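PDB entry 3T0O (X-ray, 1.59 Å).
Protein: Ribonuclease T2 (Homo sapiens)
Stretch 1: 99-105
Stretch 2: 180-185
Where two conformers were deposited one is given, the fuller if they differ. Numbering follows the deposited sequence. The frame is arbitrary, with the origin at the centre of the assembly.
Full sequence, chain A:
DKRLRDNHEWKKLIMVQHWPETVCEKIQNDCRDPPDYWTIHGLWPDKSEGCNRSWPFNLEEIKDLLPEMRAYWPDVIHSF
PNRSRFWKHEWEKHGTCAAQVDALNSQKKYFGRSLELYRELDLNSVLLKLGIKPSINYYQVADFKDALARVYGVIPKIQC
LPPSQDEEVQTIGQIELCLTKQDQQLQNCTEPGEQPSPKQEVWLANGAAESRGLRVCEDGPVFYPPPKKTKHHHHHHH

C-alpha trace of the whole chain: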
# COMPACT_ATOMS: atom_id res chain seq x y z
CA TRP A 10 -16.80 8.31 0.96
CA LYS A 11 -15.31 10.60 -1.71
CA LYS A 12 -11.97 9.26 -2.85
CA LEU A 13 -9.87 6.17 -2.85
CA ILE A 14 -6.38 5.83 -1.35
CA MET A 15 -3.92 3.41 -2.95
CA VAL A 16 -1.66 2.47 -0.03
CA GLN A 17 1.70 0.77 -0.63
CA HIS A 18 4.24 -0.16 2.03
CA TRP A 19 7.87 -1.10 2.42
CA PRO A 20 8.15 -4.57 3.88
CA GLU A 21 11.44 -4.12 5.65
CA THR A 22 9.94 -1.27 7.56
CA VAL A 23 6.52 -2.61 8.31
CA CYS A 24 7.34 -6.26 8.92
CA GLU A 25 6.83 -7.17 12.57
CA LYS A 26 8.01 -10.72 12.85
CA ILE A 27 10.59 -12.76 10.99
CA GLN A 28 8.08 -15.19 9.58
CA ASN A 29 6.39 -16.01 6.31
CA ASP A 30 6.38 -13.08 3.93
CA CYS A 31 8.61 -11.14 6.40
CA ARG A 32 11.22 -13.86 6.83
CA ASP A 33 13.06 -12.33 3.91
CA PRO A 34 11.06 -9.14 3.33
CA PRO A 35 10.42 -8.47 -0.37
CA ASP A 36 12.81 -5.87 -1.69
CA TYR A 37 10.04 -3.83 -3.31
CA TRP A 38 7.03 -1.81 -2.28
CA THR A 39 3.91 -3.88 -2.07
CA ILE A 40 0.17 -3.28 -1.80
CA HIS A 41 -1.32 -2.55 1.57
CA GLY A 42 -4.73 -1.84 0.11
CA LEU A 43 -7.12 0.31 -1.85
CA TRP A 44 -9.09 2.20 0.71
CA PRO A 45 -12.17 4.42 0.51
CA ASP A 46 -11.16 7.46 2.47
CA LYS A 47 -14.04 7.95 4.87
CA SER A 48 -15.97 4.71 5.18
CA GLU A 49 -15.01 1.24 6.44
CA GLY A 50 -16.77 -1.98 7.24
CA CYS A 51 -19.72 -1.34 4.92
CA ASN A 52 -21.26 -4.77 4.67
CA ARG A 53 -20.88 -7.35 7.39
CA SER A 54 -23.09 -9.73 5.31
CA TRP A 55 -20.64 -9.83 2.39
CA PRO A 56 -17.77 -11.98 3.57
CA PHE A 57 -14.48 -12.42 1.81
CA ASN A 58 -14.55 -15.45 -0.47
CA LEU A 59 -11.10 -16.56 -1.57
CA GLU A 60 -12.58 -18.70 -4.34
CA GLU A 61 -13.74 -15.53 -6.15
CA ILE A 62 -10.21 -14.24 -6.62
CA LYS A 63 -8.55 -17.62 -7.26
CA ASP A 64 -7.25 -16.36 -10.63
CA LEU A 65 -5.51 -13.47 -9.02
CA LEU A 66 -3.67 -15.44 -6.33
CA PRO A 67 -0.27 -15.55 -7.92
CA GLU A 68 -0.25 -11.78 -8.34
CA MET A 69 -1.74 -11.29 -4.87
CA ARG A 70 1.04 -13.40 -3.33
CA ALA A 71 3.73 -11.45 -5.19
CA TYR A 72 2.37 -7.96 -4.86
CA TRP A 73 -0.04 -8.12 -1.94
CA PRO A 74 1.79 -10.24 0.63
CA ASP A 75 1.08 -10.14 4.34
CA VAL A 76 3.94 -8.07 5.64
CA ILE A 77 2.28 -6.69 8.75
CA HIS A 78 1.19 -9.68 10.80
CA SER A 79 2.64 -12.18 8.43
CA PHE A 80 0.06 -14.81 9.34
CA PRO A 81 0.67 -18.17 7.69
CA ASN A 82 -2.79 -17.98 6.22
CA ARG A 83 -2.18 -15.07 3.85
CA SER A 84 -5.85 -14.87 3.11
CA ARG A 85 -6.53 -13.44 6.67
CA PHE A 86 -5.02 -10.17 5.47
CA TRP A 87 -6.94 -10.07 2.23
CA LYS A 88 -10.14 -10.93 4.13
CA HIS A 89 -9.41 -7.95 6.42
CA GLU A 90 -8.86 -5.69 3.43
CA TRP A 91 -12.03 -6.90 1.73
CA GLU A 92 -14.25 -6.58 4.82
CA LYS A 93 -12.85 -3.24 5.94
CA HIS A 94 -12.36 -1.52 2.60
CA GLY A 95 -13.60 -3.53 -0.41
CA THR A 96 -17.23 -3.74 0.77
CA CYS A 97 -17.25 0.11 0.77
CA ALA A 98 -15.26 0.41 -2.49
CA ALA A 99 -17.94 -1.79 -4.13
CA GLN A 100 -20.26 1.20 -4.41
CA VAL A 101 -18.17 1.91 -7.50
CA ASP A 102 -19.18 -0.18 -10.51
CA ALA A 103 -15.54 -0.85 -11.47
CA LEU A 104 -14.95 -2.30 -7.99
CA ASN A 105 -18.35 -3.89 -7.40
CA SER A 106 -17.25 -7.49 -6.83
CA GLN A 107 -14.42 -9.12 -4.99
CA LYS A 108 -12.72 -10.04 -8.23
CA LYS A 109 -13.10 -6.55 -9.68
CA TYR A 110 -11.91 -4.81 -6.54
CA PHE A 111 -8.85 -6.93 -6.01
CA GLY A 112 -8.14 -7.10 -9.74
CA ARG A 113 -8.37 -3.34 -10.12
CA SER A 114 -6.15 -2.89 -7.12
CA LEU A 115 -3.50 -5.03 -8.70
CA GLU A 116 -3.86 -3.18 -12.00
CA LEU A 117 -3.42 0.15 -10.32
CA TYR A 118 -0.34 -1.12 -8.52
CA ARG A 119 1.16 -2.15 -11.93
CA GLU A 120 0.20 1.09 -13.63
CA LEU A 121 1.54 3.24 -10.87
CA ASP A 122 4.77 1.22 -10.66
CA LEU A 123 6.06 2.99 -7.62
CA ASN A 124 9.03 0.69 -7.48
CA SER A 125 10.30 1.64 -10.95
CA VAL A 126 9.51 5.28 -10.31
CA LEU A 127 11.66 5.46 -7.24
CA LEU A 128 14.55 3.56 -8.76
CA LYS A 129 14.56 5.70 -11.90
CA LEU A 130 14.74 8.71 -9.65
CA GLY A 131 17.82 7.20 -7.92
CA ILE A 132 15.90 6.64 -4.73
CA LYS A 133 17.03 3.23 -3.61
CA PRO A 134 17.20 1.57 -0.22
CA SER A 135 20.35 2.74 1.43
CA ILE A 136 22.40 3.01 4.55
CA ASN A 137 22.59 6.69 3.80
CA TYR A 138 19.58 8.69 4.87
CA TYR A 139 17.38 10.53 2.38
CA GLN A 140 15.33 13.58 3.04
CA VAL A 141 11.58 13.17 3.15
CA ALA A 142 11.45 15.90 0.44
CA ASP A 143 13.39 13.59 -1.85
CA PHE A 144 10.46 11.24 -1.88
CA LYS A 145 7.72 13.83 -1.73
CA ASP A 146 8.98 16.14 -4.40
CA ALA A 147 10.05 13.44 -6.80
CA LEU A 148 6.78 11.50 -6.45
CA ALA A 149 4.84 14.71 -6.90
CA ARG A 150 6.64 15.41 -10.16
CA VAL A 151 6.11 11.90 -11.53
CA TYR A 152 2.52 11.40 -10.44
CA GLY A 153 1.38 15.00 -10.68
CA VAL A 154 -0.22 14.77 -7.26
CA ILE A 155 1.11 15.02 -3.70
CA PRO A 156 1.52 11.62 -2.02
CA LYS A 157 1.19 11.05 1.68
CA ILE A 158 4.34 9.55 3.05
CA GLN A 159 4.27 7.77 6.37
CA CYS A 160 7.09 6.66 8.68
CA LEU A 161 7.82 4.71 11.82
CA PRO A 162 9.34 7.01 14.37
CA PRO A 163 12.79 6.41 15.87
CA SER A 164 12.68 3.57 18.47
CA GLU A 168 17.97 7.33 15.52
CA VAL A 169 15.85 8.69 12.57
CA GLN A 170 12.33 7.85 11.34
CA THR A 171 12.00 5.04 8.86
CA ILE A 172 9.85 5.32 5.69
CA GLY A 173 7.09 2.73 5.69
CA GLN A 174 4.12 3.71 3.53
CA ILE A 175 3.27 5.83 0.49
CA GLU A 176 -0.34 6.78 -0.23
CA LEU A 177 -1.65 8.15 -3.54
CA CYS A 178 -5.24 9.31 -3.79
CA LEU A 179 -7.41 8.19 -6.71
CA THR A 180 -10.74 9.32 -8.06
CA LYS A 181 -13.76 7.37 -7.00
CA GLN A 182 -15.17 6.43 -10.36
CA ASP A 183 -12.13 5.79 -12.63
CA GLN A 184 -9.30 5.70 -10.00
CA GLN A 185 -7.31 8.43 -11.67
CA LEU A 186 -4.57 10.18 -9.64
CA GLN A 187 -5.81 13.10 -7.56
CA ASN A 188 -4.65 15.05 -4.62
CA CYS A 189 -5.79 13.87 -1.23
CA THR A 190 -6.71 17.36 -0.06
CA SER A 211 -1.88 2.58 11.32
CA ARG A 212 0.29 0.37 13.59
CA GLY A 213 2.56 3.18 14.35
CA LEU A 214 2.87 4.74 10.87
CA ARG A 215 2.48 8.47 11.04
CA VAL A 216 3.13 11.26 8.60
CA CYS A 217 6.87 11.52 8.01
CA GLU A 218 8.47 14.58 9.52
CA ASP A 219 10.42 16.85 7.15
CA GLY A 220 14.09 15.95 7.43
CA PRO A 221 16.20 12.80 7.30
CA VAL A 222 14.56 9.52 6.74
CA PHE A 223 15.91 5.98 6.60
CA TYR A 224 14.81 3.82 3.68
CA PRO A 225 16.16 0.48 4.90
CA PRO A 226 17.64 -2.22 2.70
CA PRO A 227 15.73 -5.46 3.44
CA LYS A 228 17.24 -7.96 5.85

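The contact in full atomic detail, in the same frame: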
# COMPACT_ATOMS: atom_id res chain seq x y z
N ALA A 99 -16.98 -1.16 -3.16
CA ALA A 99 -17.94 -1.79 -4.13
C ALA A 99 -19.14 -0.93 -4.55
O ALA A 99 -19.92 -1.31 -5.41
CB ALA A 99 -18.45 -3.10 -3.57
N GLN A 100 -19.33 0.21 -3.90
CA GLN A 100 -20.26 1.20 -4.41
C GLN A 100 -19.90 1.68 -5.81
O GLN A 100 -20.75 2.24 -6.50
CB GLN A 100 -20.22 2.38 -3.50
CG GLN A 100 -20.79 2.05 -2.21
CD GLN A 100 -20.53 3.15 -1.23
OE1 GLN A 100 -20.47 4.36 -1.60
NE2 GLN A 100 -20.34 2.75 -0.01
N VAL A 101 -18.64 1.54 -6.18
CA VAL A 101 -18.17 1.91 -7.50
C VAL A 101 -18.30 0.73 -8.44
O VAL A 101 -17.89 -0.35 -8.11
CB VAL A 101 -16.69 2.34 -7.41
CG1 VAL A 101 -16.07 2.40 -8.79
CG2 VAL A 101 -16.60 3.69 -6.67
N ASP A 102 -18.85 0.96 -9.62
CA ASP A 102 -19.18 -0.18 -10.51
C ASP A 102 -17.91 -0.93 -10.87
O ASP A 102 -17.89 -2.16 -10.82
CB ASP A 102 -19.89 0.23 -11.81
CG ASP A 102 -21.38 0.47 -11.66
OD1 ASP A 102 -21.95 0.36 -10.57
OD2 ASP A 102 -21.97 0.86 -12.67
N ALA A 103 -16.82 -0.20 -11.11
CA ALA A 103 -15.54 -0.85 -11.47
C ALA A 103 -14.98 -1.73 -10.36
O ALA A 103 -14.11 -2.56 -10.65
CB ALA A 103 -14.48 0.18 -11.81
N LEU A 104 -15.50 -1.59 -9.14
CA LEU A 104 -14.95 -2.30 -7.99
C LEU A 104 -16.03 -3.12 -7.30
O LEU A 104 -15.84 -3.51 -6.14
CB LEU A 104 -14.41 -1.27 -6.96
CG LEU A 104 -13.38 -0.27 -7.51
CD1 LEU A 104 -13.00 0.70 -6.42
CD2 LEU A 104 -12.18 -0.97 -8.10
N ASN A 105 -17.12 -3.41 -8.02
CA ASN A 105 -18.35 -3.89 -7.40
C ASN A 105 -18.43 -5.41 -7.20
O ASN A 105 -19.52 -5.96 -7.01
CB ASN A 105 -19.58 -3.27 -8.08
CG ASN A 105 -19.93 -3.97 -9.37
OD1 ASN A 105 -19.16 -4.80 -9.86
ND2 ASN A 105 -21.05 -3.62 -9.97
N THR A 180 -9.33 8.90 -7.95
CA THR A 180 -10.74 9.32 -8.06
C THR A 180 -11.66 8.15 -7.86
O THR A 180 -11.33 7.01 -8.12
CB THR A 180 -11.05 9.97 -9.40
OG1 THR A 180 -10.84 8.99 -10.46
CG2 THR A 180 -10.16 11.24 -9.58
N LYS A 181 -12.87 8.43 -7.39
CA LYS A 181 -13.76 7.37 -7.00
C LYS A 181 -14.19 6.53 -8.17
O LYS A 181 -14.10 5.30 -8.16
CB LYS A 181 -14.96 8.06 -6.34
CG LYS A 181 -16.13 7.20 -6.03
CD LYS A 181 -16.92 7.97 -4.93
CE LYS A 181 -17.76 7.12 -4.07
NZ LYS A 181 -18.81 7.91 -3.39
N GLN A 182 -14.61 7.19 -9.24
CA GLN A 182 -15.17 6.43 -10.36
C GLN A 182 -14.18 5.69 -11.23
O GLN A 182 -14.39 4.47 -11.43
CB GLN A 182 -16.15 7.28 -11.18
CG GLN A 182 -17.36 7.66 -10.36
CD GLN A 182 -18.15 6.45 -9.81
OE1 GLN A 182 -18.27 5.39 -10.45
NE2 GLN A 182 -18.70 6.62 -8.61
N ASP A 183 -13.09 6.36 -11.64
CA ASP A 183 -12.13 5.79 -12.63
C ASP A 183 -10.72 5.56 -12.04
O ASP A 183 -9.80 5.16 -12.77
CB ASP A 183 -12.00 6.76 -13.83
CG ASP A 183 -13.33 7.31 -14.28
OD1 ASP A 183 -14.29 6.51 -14.37
OD2 ASP A 183 -13.43 8.53 -14.55
N GLN A 184 -10.56 5.85 -10.76
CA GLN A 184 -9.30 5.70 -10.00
C GLN A 184 -8.17 6.38 -10.70
O GLN A 184 -7.09 5.76 -10.88
CB GLN A 184 -8.97 4.21 -9.76
CG GLN A 184 -10.09 3.48 -9.06
CD GLN A 184 -11.20 3.09 -10.02
OE1 GLN A 184 -10.95 2.49 -11.06
NE2 GLN A 184 -12.44 3.40 -9.66
N GLN A 185 -8.39 7.61 -11.13
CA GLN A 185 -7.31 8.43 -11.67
C GLN A 185 -6.60 9.16 -10.53
O GLN A 185 -7.22 9.47 -9.52
CB GLN A 185 -7.88 9.38 -12.73
CG GLN A 185 -8.51 8.60 -13.91
CD GLN A 185 -7.52 7.65 -14.58
OE1 GLN A 185 -7.64 6.41 -14.49
NE2 GLN A 185 -6.52 8.21 -15.25
O HOH W 1 -20.02 6.84 -1.21
O HOH W 2 -20.14 3.49 -10.36
O HOH W 3 -16.83 2.50 -12.17

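The contact between 99-105 and 180-185 is small, 266 Å² summed over both sides, and no direct hydrogen bond crosses it. Its evidence is of two kinds: van der Waals packing around Val101, and three waters that link polar groups too far apart to meet directly. The two backbones come closest, by CA positions, at Val101 CA and Gln182 CA, 6.1 Å apart.

Val101 gives the largest share, with 69 Å² covered by the other stretch. Its CA-to-CB bond points toward 180-185, and with chi1 at 166° (t) both methyls pack against Lys181 O, Val101 CG2 at 3.3 Å and Val101 CG1 at 3.6 Å. Val101 CG2 also lies 3.6 Å from Lys181 CG, and Val101 CG1 also lies 3.8 Å from Gln182 O, 3.9 Å from Gln184 NE2 and 4.1 Å from Gln182 OE1. A branched, compact side chain suits this place: it is buried, and it fills the space beside a turn without requiring a polar partner. The carbonyls it touches are not left idle, because Gln184 engages both.

Gln184, with 45 Å² covered, is buried and also points toward the other stretch. Its side chain (chi1 -56°, m; chi2 80°, p) folds so that Gln184 NE2 returns to its own loop, donating to Lys181 O at 2.9 Å with an angle of 134° and forming a weak bond to Gln182 O at 2.8 Å with an angle of 125°. One amide thus reaches two successive carbonyls, one of them only weakly, and the glutamine is long enough to span the turn while satisfying its own polar end. OE1 is bonded elsewhere in the structure. The same amide group also meets small or aliphatic groups of the first stretch: Gln184 NE2 is 4.3 Å from Leu104 CD1, and Gln184 OE1 is 4.3 Å from Ala103 CB. In the first stretch, a backbone hydrogen bond from Leu104 N to Val101 O, 2.9 Å, closes the turn that carries Val101, Ala103 and Leu104, all three directed toward the second stretch.

Lys181 also has 45 Å² covered, although its CA-to-CB bond points sideways. Its four chi angles are all t, so the chain is extended; its aliphatic part passes Val101 while its amine travels on toward Gln100. There Lys181 NZ and Gln100 OE1 are 4.3 Å apart, too far for a direct hydrogen bond, and water 1 fills the gap, donating to Gln100 OE1 at 2.6 Å and accepting from Lys181 NZ at 2.7 Å. A lysine serves both needs, with methylenes for packing and a charged end that bonds water 1 and is also hydrogen-bonded elsewhere in the structure.

The remaining bridges run through Gln182, whose CA-to-CB bond points away but whose side chain, m at chi1 and chi2, brings its end nearer. Water 2 accepts from Asp102 N at 2.9 Å and donates to Gln182 OE1 at 2.7 Å; water 3 accepts from Ala103 N at 2.9 Å and donates to Gln182 O at 3.2 Å. Two consecutive amides of the 3-10 segment are thereby tied to one residue.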